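Local coordinates for protein nucleoporin NUP170 (Chaetomium thermophilum, PDB 5HAX) that is probably a scaffold component of the nuclear pore complex, helping to build the channel through the nuclear envelope, at residues 641-652 with 665-677. Sequence-based numbering, arbitrary orientation.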
ATOM      1  N   ALA A 641     -10.370  26.047  22.502  1.00 61.40           N
ATOM      2  CA  ALA A 641      -9.505  27.215  22.429  1.00 68.16           C
ATOM      3  C   ALA A 641      -9.975  28.237  21.401  1.00 71.20           C
ATOM      4  O   ALA A 641      -9.439  29.352  21.376  1.00 72.30           O
ATOM      5  CB  ALA A 641      -8.075  26.780  22.105  1.00 73.85           C
ATOM      6  N   ASN A 642     -10.953  27.894  20.566  1.00 64.44           N
ATOM      7  CA  ASN A 642     -11.489  28.789  19.547  1.00 66.85           C
ATOM      8  C   ASN A 642     -13.009  28.753  19.559  1.00 72.81           C
ATOM      9  O   ASN A 642     -13.666  28.858  18.519  1.00 69.18           O
ATOM     10  CB  ASN A 642     -10.940  28.430  18.170  1.00 66.66           C
ATOM     11  CG  ASN A 642      -9.431  28.539  18.102  1.00 60.67           C
ATOM     12  OD1 ASN A 642      -8.885  29.619  17.883  1.00 66.27           O
ATOM     13  ND2 ASN A 642      -8.747  27.419  18.299  1.00 65.06           N
ATOM     14  N   LYS A 643     -13.591  28.603  20.752  1.00 74.01           N
ATOM     15  CA  LYS A 643     -15.043  28.650  20.890  1.00 75.29           C
ATOM     16  C   LYS A 643     -15.593  30.035  20.573  1.00 78.31           C
ATOM     17  O   LYS A 643     -16.758  30.163  20.178  1.00 79.88           O
ATOM     18  CB  LYS A 643     -15.445  28.229  22.303  1.00 82.20           C
ATOM     19  CG  LYS A 643     -14.791  29.054  23.407  1.00 86.13           C
ATOM     20  CD  LYS A 643     -15.120  28.505  24.788  1.00 88.23           C
ATOM     21  CE  LYS A 643     -14.182  29.065  25.847  1.00 97.10           C
ATOM     22  NZ  LYS A 643     -14.123  30.554  25.822  1.00107.90           N
ATOM     23  N   SER A 644     -14.775  31.076  20.729  1.00 78.22           N
ATOM     24  CA  SER A 644     -15.228  32.448  20.533  1.00 80.37           C
ATOM     25  C   SER A 644     -15.056  32.934  19.100  1.00 84.47           C
ATOM     26  O   SER A 644     -15.784  33.839  18.672  1.00 89.19           O
ATOM     27  CB  SER A 644     -14.470  33.388  21.475  1.00 76.12           C
ATOM     28  OG  SER A 644     -14.642  33.002  22.828  1.00 88.49           O
ATOM     29  N   THR A 645     -14.119  32.354  18.348  1.00 83.26           N
ATOM     30  CA  THR A 645     -13.798  32.825  17.006  1.00 86.35           C
ATOM     31  C   THR A 645     -14.378  31.958  15.897  1.00 76.65           C
ATOM     32  O   THR A 645     -14.464  32.423  14.755  1.00 76.11           O
ATOM     33  CB  THR A 645     -12.276  32.900  16.823  1.00 82.87           C
ATOM     34  OG1 THR A 645     -11.692  31.623  17.105  1.00 84.90           O
ATOM     35  CG2 THR A 645     -11.677  33.949  17.751  1.00 81.65           C
ATOM     36  N   ILE A 646     -14.776  30.724  16.195  1.00 76.76           N
ATOM     37  CA  ILE A 646     -15.319  29.815  15.190  1.00 80.90           C
ATOM     38  C   ILE A 646     -16.833  29.968  15.160  1.00 77.45           C
ATOM     39  O   ILE A 646     -17.499  29.870  16.198  1.00 79.91           O
ATOM     40  CB  ILE A 646     -14.914  28.362  15.489  1.00 80.40           C
ATOM     41  CG1 ILE A 646     -13.403  28.190  15.302  1.00 77.11           C
ATOM     42  CG2 ILE A 646     -15.672  27.391  14.584  1.00 77.17           C
ATOM     43  CD1 ILE A 646     -12.866  26.867  15.810  1.00 78.21           C
ATOM     44  N   GLN A 647     -17.376  30.194  13.966  1.00 76.51           N
ATOM     45  CA  GLN A 647     -18.813  30.372  13.810  1.00 78.13           C
ATOM     46  C   GLN A 647     -19.546  29.083  14.157  1.00 76.78           C
ATOM     47  O   GLN A 647     -19.145  27.995  13.733  1.00 72.03           O
ATOM     48  CB  GLN A 647     -19.147  30.792  12.377  1.00 80.23           C
ATOM     49  CG  GLN A 647     -18.446  32.058  11.901  1.00 89.78           C
ATOM     50  CD  GLN A 647     -17.088  31.784  11.279  1.00 85.79           C
ATOM     51  OE1 GLN A 647     -16.423  30.803  11.615  1.00 80.68           O
ATOM     52  NE2 GLN A 647     -16.675  32.650  10.360  1.00 82.73           N
ATOM     53  N   GLY A 648     -20.625  29.208  14.932  1.00 74.33           N
ATOM     54  CA  GLY A 648     -21.490  28.103  15.267  1.00 75.51           C
ATOM     55  C   GLY A 648     -21.240  27.502  16.637  1.00 79.16           C
ATOM     56  O   GLY A 648     -22.156  26.906  17.216  1.00 78.56           O
ATOM     57  N   LEU A 649     -20.023  27.636  17.168  1.00 76.45           N
ATOM     58  CA  LEU A 649     -19.727  27.086  18.488  1.00 88.07           C
ATOM     59  C   LEU A 649     -20.463  27.859  19.575  1.00 90.87           C
ATOM     60  O   LEU A 649     -21.216  27.279  20.366  1.00 96.09           O
ATOM     61  CB  LEU A 649     -18.218  27.099  18.737  1.00 83.47           C
ATOM     62  CG  LEU A 649     -17.362  26.240  17.800  1.00 84.98           C
ATOM     63  CD1 LEU A 649     -15.912  26.265  18.252  1.00 81.02           C
ATOM     64  CD2 LEU A 649     -17.867  24.806  17.734  1.00 78.24           C
ATOM     65  N   ALA A 650     -20.253  29.171  19.633  1.00 96.58           N
ATOM     66  CA  ALA A 650     -21.005  29.999  20.558  1.00 99.94           C
ATOM     67  C   ALA A 650     -22.463  30.089  20.105  1.00101.58           C
ATOM     68  O   ALA A 650     -22.759  29.980  18.912  1.00 94.68           O
ATOM     69  CB  ALA A 650     -20.397  31.395  20.646  1.00 98.83           C
ATOM     70  N   PRO A 651     -23.394  30.289  21.033  1.00110.47           N
ATOM     71  CA  PRO A 651     -24.814  30.270  20.673  1.00108.59           C
ATOM     72  C   PRO A 651     -25.211  31.537  19.939  1.00112.36           C
ATOM     73  O   PRO A 651     -24.761  32.637  20.296  1.00110.02           O
ATOM     74  CB  PRO A 651     -25.518  30.166  22.033  1.00106.50           C
ATOM     75  CG  PRO A 651     -24.579  30.822  22.982  1.00105.47           C
ATOM     76  CD  PRO A 651     -23.192  30.531  22.473  1.00106.92           C
ATOM     77  N   PRO A 652     -26.058  31.433  18.899  1.00111.27           N
ATOM     78  CA  PRO A 652     -26.529  32.623  18.182  1.00107.52           C
ATOM     79  C   PRO A 652     -27.628  33.368  18.937  1.00110.47           C
ATOM     80  O   PRO A 652     -27.473  33.625  20.132  1.00 98.06           O
ATOM     81  CB  PRO A 652     -27.062  32.049  16.869  1.00 96.67           C
ATOM     82  CG  PRO A 652     -27.509  30.677  17.222  1.00102.27           C
ATOM     83  CD  PRO A 652     -26.563  30.190  18.285  1.00105.93           C
ATOM     84  N   ASN A 665     -28.562  29.169  11.228  1.00 71.38           N
ATOM     85  CA  ASN A 665     -27.551  29.218  12.278  1.00 70.97           C
ATOM     86  C   ASN A 665     -27.979  28.422  13.502  1.00 80.12           C
ATOM     87  O   ASN A 665     -27.127  27.951  14.265  1.00 73.51           O
ATOM     88  CB  ASN A 665     -27.269  30.670  12.660  1.00 68.46           C
ATOM     89  CG  ASN A 665     -26.915  31.528  11.464  1.00 71.04           C
ATOM     90  OD1 ASN A 665     -25.760  31.580  11.041  1.00 80.62           O
ATOM     91  ND2 ASN A 665     -27.913  32.209  10.909  1.00 88.36           N
ATOM     92  N   GLN A 666     -29.288  28.262  13.705  1.00 77.61           N
ATOM     93  CA  GLN A 666     -29.783  27.458  14.816  1.00 83.51           C
ATOM     94  C   GLN A 666     -29.376  25.999  14.656  1.00 75.19           C
ATOM     95  O   GLN A 666     -28.753  25.410  15.545  1.00 72.47           O
ATOM     96  CB  GLN A 666     -31.305  27.587  14.915  1.00 89.09           C
ATOM     97  CG  GLN A 666     -31.775  28.620  15.923  1.00 90.75           C
ATOM     98  CD  GLN A 666     -31.491  28.206  17.353  1.00104.68           C
ATOM     99  OE1 GLN A 666     -31.344  27.019  17.650  1.00105.82           O
ATOM    100  NE2 GLN A 666     -31.408  29.183  18.246  1.00109.75           N
ATOM    101  N   LYS A 667     -29.727  25.397  13.517  1.00 72.65           N
ATOM    102  CA  LYS A 667     -29.393  23.996  13.290  1.00 77.47           C
ATOM    103  C   LYS A 667     -27.892  23.802  13.120  1.00 66.41           C
ATOM    104  O   LYS A 667     -27.372  22.719  13.412  1.00 68.97           O
ATOM    105  CB  LYS A 667     -30.146  23.471  12.067  1.00 70.81           C
ATOM    106  CG  LYS A 667     -31.665  23.549  12.197  1.00 83.58           C
ATOM    107  CD  LYS A 667     -32.179  22.680  13.340  1.00105.51           C
ATOM    108  CE  LYS A 667     -33.695  22.744  13.458  1.00120.22           C
ATOM    109  NZ  LYS A 667     -34.206  21.924  14.594  1.00117.78           N
ATOM    110  N   GLU A 668     -27.185  24.831  12.654  1.00 61.74           N
ATOM    111  CA  GLU A 668     -25.726  24.783  12.632  1.00 70.75           C
ATOM    112  C   GLU A 668     -25.176  24.630  14.044  1.00 69.07           C
ATOM    113  O   GLU A 668     -24.286  23.808  14.294  1.00 63.59           O
ATOM    114  CB  GLU A 668     -25.182  26.050  11.968  1.00 68.42           C
ATOM    115  CG  GLU A 668     -23.658  26.151  11.885  1.00 68.89           C
ATOM    116  CD  GLU A 668     -23.053  25.302  10.779  1.00 68.76           C
ATOM    117  OE1 GLU A 668     -23.811  24.706   9.984  1.00 61.60           O
ATOM    118  OE2 GLU A 668     -21.807  25.237  10.702  1.00 59.28           O
ATOM    119  N   HIS A 669     -25.706  25.415  14.985  1.00 74.28           N
ATOM    120  CA  HIS A 669     -25.284  25.309  16.378  1.00 74.09           C
ATOM    121  C   HIS A 669     -25.644  23.947  16.963  1.00 67.15           C
ATOM    122  O   HIS A 669     -24.836  23.334  17.670  1.00 65.99           O
ATOM    123  CB  HIS A 669     -25.925  26.433  17.193  1.00 77.89           C
ATOM    124  CG  HIS A 669     -25.600  26.390  18.652  1.00 86.16           C
ATOM    125  ND1 HIS A 669     -24.448  26.936  19.177  1.00 90.87           N
ATOM    126  CD2 HIS A 669     -26.282  25.874  19.703  1.00 81.76           C
ATOM    127  CE1 HIS A 669     -24.432  26.755  20.485  1.00 91.32           C
ATOM    128  NE2 HIS A 669     -25.533  26.112  20.830  1.00 85.69           N
ATOM    129  N   GLN A 670     -26.853  23.457  16.676  1.00 60.17           N
ATOM    130  CA  GLN A 670     -27.271  22.156  17.191  1.00 65.23           C
ATOM    131  C   GLN A 670     -26.414  21.034  16.622  1.00 63.26           C
ATOM    132  O   GLN A 670     -26.014  20.117  17.350  1.00 56.46           O
ATOM    133  CB  GLN A 670     -28.744  21.912  16.861  1.00 72.76           C
ATOM    134  CG  GLN A 670     -29.703  22.904  17.492  1.00 84.71           C
ATOM    135  CD  GLN A 670     -31.104  22.798  16.921  1.00 91.46           C
ATOM    136  OE1 GLN A 670     -31.576  21.706  16.599  1.00 88.17           O
ATOM    137  NE2 GLN A 670     -31.774  23.937  16.783  1.00 90.82           N
ATOM    138  N   ALA A 671     -26.128  21.084  15.318  1.00 64.48           N
ATOM    139  CA  ALA A 671     -25.324  20.042  14.690  1.00 62.86           C
ATOM    140  C   ALA A 671     -23.912  20.021  15.262  1.00 51.48           C
ATOM    141  O   ALA A 671     -23.389  18.960  15.620  1.00 49.78           O
ATOM    142  CB  ALA A 671     -25.290  20.252  13.176  1.00 55.77           C
ATOM    143  N   LEU A 672     -23.276  21.192  15.352  1.00 54.11           N
ATOM    144  CA  LEU A 672     -21.935  21.264  15.919  1.00 55.54           C
ATOM    145  C   LEU A 672     -21.927  20.806  17.370  1.00 53.08           C
ATOM    146  O   LEU A 672     -20.989  20.133  17.813  1.00 56.90           O
ATOM    147  CB  LEU A 672     -21.396  22.689  15.801  1.00 56.26           C
ATOM    148  CG  LEU A 672     -21.136  23.182  14.374  1.00 63.54           C
ATOM    149  CD1 LEU A 672     -20.847  24.674  14.367  1.00 62.65           C
ATOM    150  CD2 LEU A 672     -19.990  22.416  13.734  1.00 60.88           C
ATOM    151  N   HIS A 673     -22.969  21.157  18.128  1.00 63.41           N
ATOM    152  CA  HIS A 673     -23.058  20.717  19.516  1.00 54.62           C
ATOM    153  C   HIS A 673     -23.134  19.200  19.608  1.00 49.20           C
ATOM    154  O   HIS A 673     -22.479  18.588  20.459  1.00 54.30           O
ATOM    155  CB  HIS A 673     -24.276  21.345  20.191  1.00 65.57           C
ATOM    156  CG  HIS A 673     -24.666  20.668  21.467  1.00 65.19           C
ATOM    157  ND1 HIS A 673     -24.059  20.944  22.674  1.00 67.31           N
ATOM    158  CD2 HIS A 673     -25.592  19.713  21.722  1.00 66.79           C
ATOM    159  CE1 HIS A 673     -24.599  20.194  23.617  1.00 69.25           C
ATOM    160  NE2 HIS A 673     -25.531  19.438  23.066  1.00 67.14           N
ATOM    161  N   ALA A 674     -23.939  18.576  18.745  1.00 53.05           N
ATOM    162  CA  ALA A 674     -24.076  17.124  18.777  1.00 58.63           C
ATOM    163  C   ALA A 674     -22.749  16.437  18.483  1.00 54.53           C
ATOM    164  O   ALA A 674     -22.409  15.431  19.116  1.00 53.66           O
ATOM    165  CB  ALA A 674     -25.144  16.680  17.778  1.00 58.92           C
ATOM    166  N   LEU A 675     -21.982  16.967  17.526  1.00 49.96           N
ATOM    167  CA  LEU A 675     -20.683  16.379  17.212  1.00 46.71           C
ATOM    168  C   LEU A 675     -19.742  16.454  18.407  1.00 49.80           C
ATOM    169  O   LEU A 675     -19.026  15.491  18.704  1.00 47.48           O
ATOM    170  CB  LEU A 675     -20.060  17.083  16.006  1.00 50.46           C
ATOM    171  CG  LEU A 675     -20.693  16.820  14.638  1.00 46.90           C
ATOM    172  CD1 LEU A 675     -20.004  17.660  13.574  1.00 50.64           C
ATOM    173  CD2 LEU A 675     -20.622  15.341  14.279  1.00 50.61           C
ATOM    174  N   GLN A 676     -19.729  17.591  19.107  1.00 58.28           N
ATOM    175  CA  GLN A 676     -18.854  17.734  20.264  1.00 54.46           C
ATOM    176  C   GLN A 676     -19.268  16.807  21.398  1.00 51.73           C
ATOM    177  O   GLN A 676     -18.408  16.304  22.132  1.00 51.42           O
ATOM    178  CB  GLN A 676     -18.845  19.189  20.731  1.00 52.27           C
ATOM    179  CG  GLN A 676     -18.141  20.129  19.765  1.00 63.47           C
ATOM    180  CD  GLN A 676     -18.138  21.568  20.240  1.00 77.51           C
ATOM    181  OE1 GLN A 676     -17.169  22.033  20.841  1.00 75.03           O
ATOM    182  NE2 GLN A 676     -19.222  22.284  19.964  1.00 66.66           N
ATOM    183  N   LYS A 677     -20.571  16.562  21.559  1.00 54.01           N
ATOM    184  CA  LYS A 677     -21.019  15.595  22.554  1.00 54.03           C
ATOM    185  C   LYS A 677     -20.621  14.176  22.170  1.00 57.40           C
ATOM    186  O   LYS A 677     -20.360  13.346  23.049  1.00 50.70           O
ATOM    187  CB  LYS A 677     -22.533  15.690  22.739  1.00 55.68           C
ATOM    188  CG  LYS A 677     -22.970  16.785  23.699  1.00 63.01           C
ATOM    189  CD  LYS A 677     -22.628  16.424  25.137  1.00 69.66           C
ATOM    190  CE  LYS A 677     -22.959  17.554  26.096  1.00 80.73           C
ATOM    191  NZ  LYS A 677     -22.542  17.230  27.487  1.00 92.54           N
TER
HETATM  192  O   HOH W   1     -19.900  26.625  11.338  1.00 53.88           O
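Gln647 O lies 3.8 Å from Leu672 CD1, bringing the loop onto segment 665-677 of helix 663-694. A water link from this carbonyl to Glu668 is doubtful, one leg being too short; Glu668 OE2 is bonded to Ser585. Gly648 follows with a positive phi of 100°, its CA 3.6 Å from Leu672 CD1; glycine suits the place because a CB would strike that methyl and crowd the preceding carbonyl. Its own carbonyl O accepts a hydrogen bond from His669 ND1 at 3.0 Å, bent to 139° at the hydrogen and tilted from both the carbonyl and ring planes. His669 chi1 of 178° swings CG opposite the backbone N and carries ND1 there, with CE1 3.3 Å from Leu649 O; a flat ring with an N-H can both donate and pack against prolines. Leu649 suits by its methyl CD2, which crosses the end of the long, extended Gln676 at about a right angle, 3.6 Å from NE2. Pro651 CA packs 3.5 Å from His669 CE1, while Pro652, rigid and apolar, directs CD at the ring in an off-centre CH-pi contact. A leucine in place of His669 would probably leave the Gly648 carbonyl without this donor and Pro652 without its aromatic partner. The whole is an interhelical connection, the loop after helix 622-640 folding back onto helix 663-694 in the nucleoporin's C-terminal alpha-helical region.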